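Local coordinates for eukaryotic translation initiation factor 2D (Homo sapiens, PDB 5W2F), which delivers tRNA to the P-site of the eukaryotic ribosome without needing GTP, and is represented here by its C-terminal region, at residues 115-120 with 125-130. Residues are numbered along the deposited sequence; the frame is centred on the assembly and turned at random.
Sequences ITLAQR and KVTVVR. With FMT (formic acid), chain D.
Thr127 OG1 touches Leu117 CD2 at 3.5 Å, but its polar partners are Gly172 O and Gln174 N, two hydrogen bonds that fix the hydroxyl's rotation. With chi1 at -55°, OG1 stands anti to the carbonyl carbon, and CG2 is left to lie beside Ile115 CG2, 3.8 Å away. Between the backbones, Thr116 pairs with Val128 and Ala118 with Val126, each through two hydrogen bonds; the shorter of each couple, Val128 N to Thr116 O and Val126 N to Ala118 O, both measure 2.8 Å. The alternation of hydrogen-bonded and non-hydrogen-bonded pairs marks antiparallel pairing (N-to-C directions of 115-119 and 125-130 differ by 147°), and the short connection makes it a beta hairpin. On the face bearing Ala118, Val126 and Val128, the aliphatic part of Arg120 bends at chi2 (-84°) and brings CG to 3.7 Å from Val126 CG1, while its NH2 is hydrogen-bonded to Gln169. Lys125 NZ donates to O2 of a formic acid molecule at 2.8 Å; this molecule, probably from the crystallisation liquor, also binds Asn173. Within the SUI1 domain, strand 124-130 is flanked by 113-121 and 166-171; Ile115, Leu117 and Val129 pack against helix 175-185, whereas Val126 and Val128 touch glutamines of strand 166-171.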
loop_
_atom_site.group_PDB
_atom_site.type_symbol
_atom_site.label_atom_id
_atom_site.label_comp_id
_atom_site.label_asym_id
_atom_site.label_seq_id
_atom_site.Cartn_x
_atom_site.Cartn_y
_atom_site.Cartn_z
ATOM N N ILE A 115 9.487 -14.503 1.122
ATOM C CA ILE A 115 10.439 -15.485 0.602
ATOM C C ILE A 115 10.526 -16.617 1.600
ATOM O O ILE A 115 10.895 -16.382 2.750
ATOM C CB ILE A 115 11.842 -14.902 0.413
ATOM C CG1 ILE A 115 11.828 -13.650 -0.455
ATOM C CG2 ILE A 115 12.789 -15.953 -0.141
ATOM C CD1 ILE A 115 13.001 -12.763 -0.191
ATOM N N THR A 116 10.155 -17.820 1.179
ATOM C CA THR A 116 10.061 -18.926 2.079
ATOM C C THR A 116 10.742 -20.175 1.509
ATOM O O THR A 116 10.575 -20.481 0.330
ATOM C CB THR A 116 8.570 -19.161 2.325
ATOM O OG1 THR A 116 7.963 -17.910 2.738
ATOM C CG2 THR A 116 8.361 -20.247 3.336
ATOM N N LEU A 117 11.449 -20.888 2.372
ATOM C CA LEU A 117 12.003 -22.196 2.049
ATOM C C LEU A 117 10.960 -23.228 2.392
ATOM O O LEU A 117 10.305 -23.131 3.427
ATOM C CB LEU A 117 13.286 -22.429 2.847
ATOM C CG LEU A 117 14.419 -21.528 2.400
ATOM C CD1 LEU A 117 15.541 -21.515 3.433
ATOM C CD2 LEU A 117 14.950 -21.946 1.031
ATOM N N ALA A 118 10.816 -24.217 1.519
ATOM C CA ALA A 118 9.833 -25.271 1.696
ATOM C C ALA A 118 10.374 -26.577 1.172
ATOM O O ALA A 118 11.384 -26.608 0.466
ATOM C CB ALA A 118 8.543 -24.923 0.971
ATOM N N GLN A 119 9.711 -27.648 1.588
ATOM C CA GLN A 119 10.030 -28.990 1.108
ATOM C C GLN A 119 9.057 -29.448 0.035
ATOM O O GLN A 119 7.862 -29.428 0.256
ATOM C CB GLN A 119 9.976 -29.958 2.267
ATOM C CG GLN A 119 11.058 -29.726 3.299
ATOM C CD GLN A 119 12.451 -29.902 2.719
ATOM O OE1 GLN A 119 12.684 -30.768 1.875
ATOM N NE2 GLN A 119 13.367 -29.059 3.146
ATOM N N ARG A 120 9.585 -29.821 -1.127
ATOM C CA ARG A 120 8.789 -30.411 -2.235
ATOM C C ARG A 120 8.824 -31.948 -2.243
ATOM O O ARG A 120 8.025 -32.599 -2.918
ATOM C CB ARG A 120 9.270 -29.859 -3.583
ATOM C CG ARG A 120 8.504 -28.636 -4.063
ATOM C CD ARG A 120 7.234 -29.041 -4.791
ATOM N NE ARG A 120 6.515 -27.902 -5.364
ATOM C CZ ARG A 120 5.386 -27.995 -6.070
ATOM N NH1 ARG A 120 4.823 -29.181 -6.311
ATOM N NH2 ARG A 120 4.814 -26.891 -6.543
ATOM N N LYS A 125 14.478 -29.124 -1.286
ATOM C CA LYS A 125 14.138 -27.807 -0.807
ATOM C C LYS A 125 13.867 -26.934 -2.010
ATOM O O LYS A 125 14.482 -27.095 -3.065
ATOM C CB LYS A 125 15.324 -27.288 -0.004
ATOM C CG LYS A 125 15.104 -26.075 0.845
ATOM C CD LYS A 125 16.265 -25.871 1.827
ATOM C CE LYS A 125 16.021 -26.475 3.203
ATOM N NZ LYS A 125 17.161 -26.177 4.126
ATOM N N VAL A 126 12.904 -26.041 -1.850
ATOM C CA VAL A 126 12.587 -25.019 -2.830
ATOM C C VAL A 126 12.418 -23.674 -2.147
ATOM O O VAL A 126 12.177 -23.602 -0.944
ATOM C CB VAL A 126 11.309 -25.343 -3.626
ATOM C CG1 VAL A 126 11.523 -26.608 -4.445
ATOM C CG2 VAL A 126 10.074 -25.419 -2.725
ATOM N N THR A 127 12.571 -22.624 -2.938
ATOM C CA THR A 127 12.405 -21.239 -2.501
ATOM C C THR A 127 11.170 -20.681 -3.184
ATOM O O THR A 127 11.029 -20.797 -4.409
ATOM C CB THR A 127 13.649 -20.415 -2.856
ATOM O OG1 THR A 127 14.806 -21.044 -2.303
ATOM C CG2 THR A 127 13.563 -19.011 -2.323
ATOM N N VAL A 128 10.252 -20.125 -2.392
ATOM C CA VAL A 128 8.971 -19.637 -2.897
ATOM C C VAL A 128 8.845 -18.147 -2.603
ATOM O O VAL A 128 9.059 -17.720 -1.466
ATOM C CB VAL A 128 7.810 -20.424 -2.270
ATOM C CG1 VAL A 128 6.473 -19.917 -2.786
ATOM C CG2 VAL A 128 7.999 -21.942 -2.475
ATOM N N VAL A 129 8.504 -17.373 -3.635
ATOM C CA VAL A 129 8.492 -15.911 -3.558
ATOM C C VAL A 129 7.120 -15.380 -3.928
ATOM O O VAL A 129 6.677 -15.555 -5.073
ATOM C CB VAL A 129 9.568 -15.283 -4.460
ATOM C CG1 VAL A 129 9.675 -13.779 -4.182
ATOM C CG2 VAL A 129 10.913 -15.988 -4.269
ATOM N N ARG A 130 6.456 -14.752 -2.949
ATOM C CA ARG A 130 5.102 -14.228 -3.075
ATOM C C ARG A 130 5.119 -12.695 -3.024
ATOM O O ARG A 130 5.943 -12.108 -2.338
ATOM C CB ARG A 130 4.284 -14.760 -1.860
ATOM C CG ARG A 130 2.868 -14.229 -1.717
ATOM C CD ARG A 130 2.210 -14.785 -0.472
ATOM N NE ARG A 130 1.961 -16.226 -0.603
ATOM C CZ ARG A 130 0.811 -16.796 -0.941
ATOM N NH1 ARG A 130 -0.277 -16.084 -1.163
ATOM N NH2 ARG A 130 0.756 -18.108 -1.066
HETATM C C FMT D . 20.125 -26.646 2.343
HETATM O O1 FMT D . 19.775 -25.496 2.222
HETATM O O2 FMT D . 19.508 -27.360 3.266
#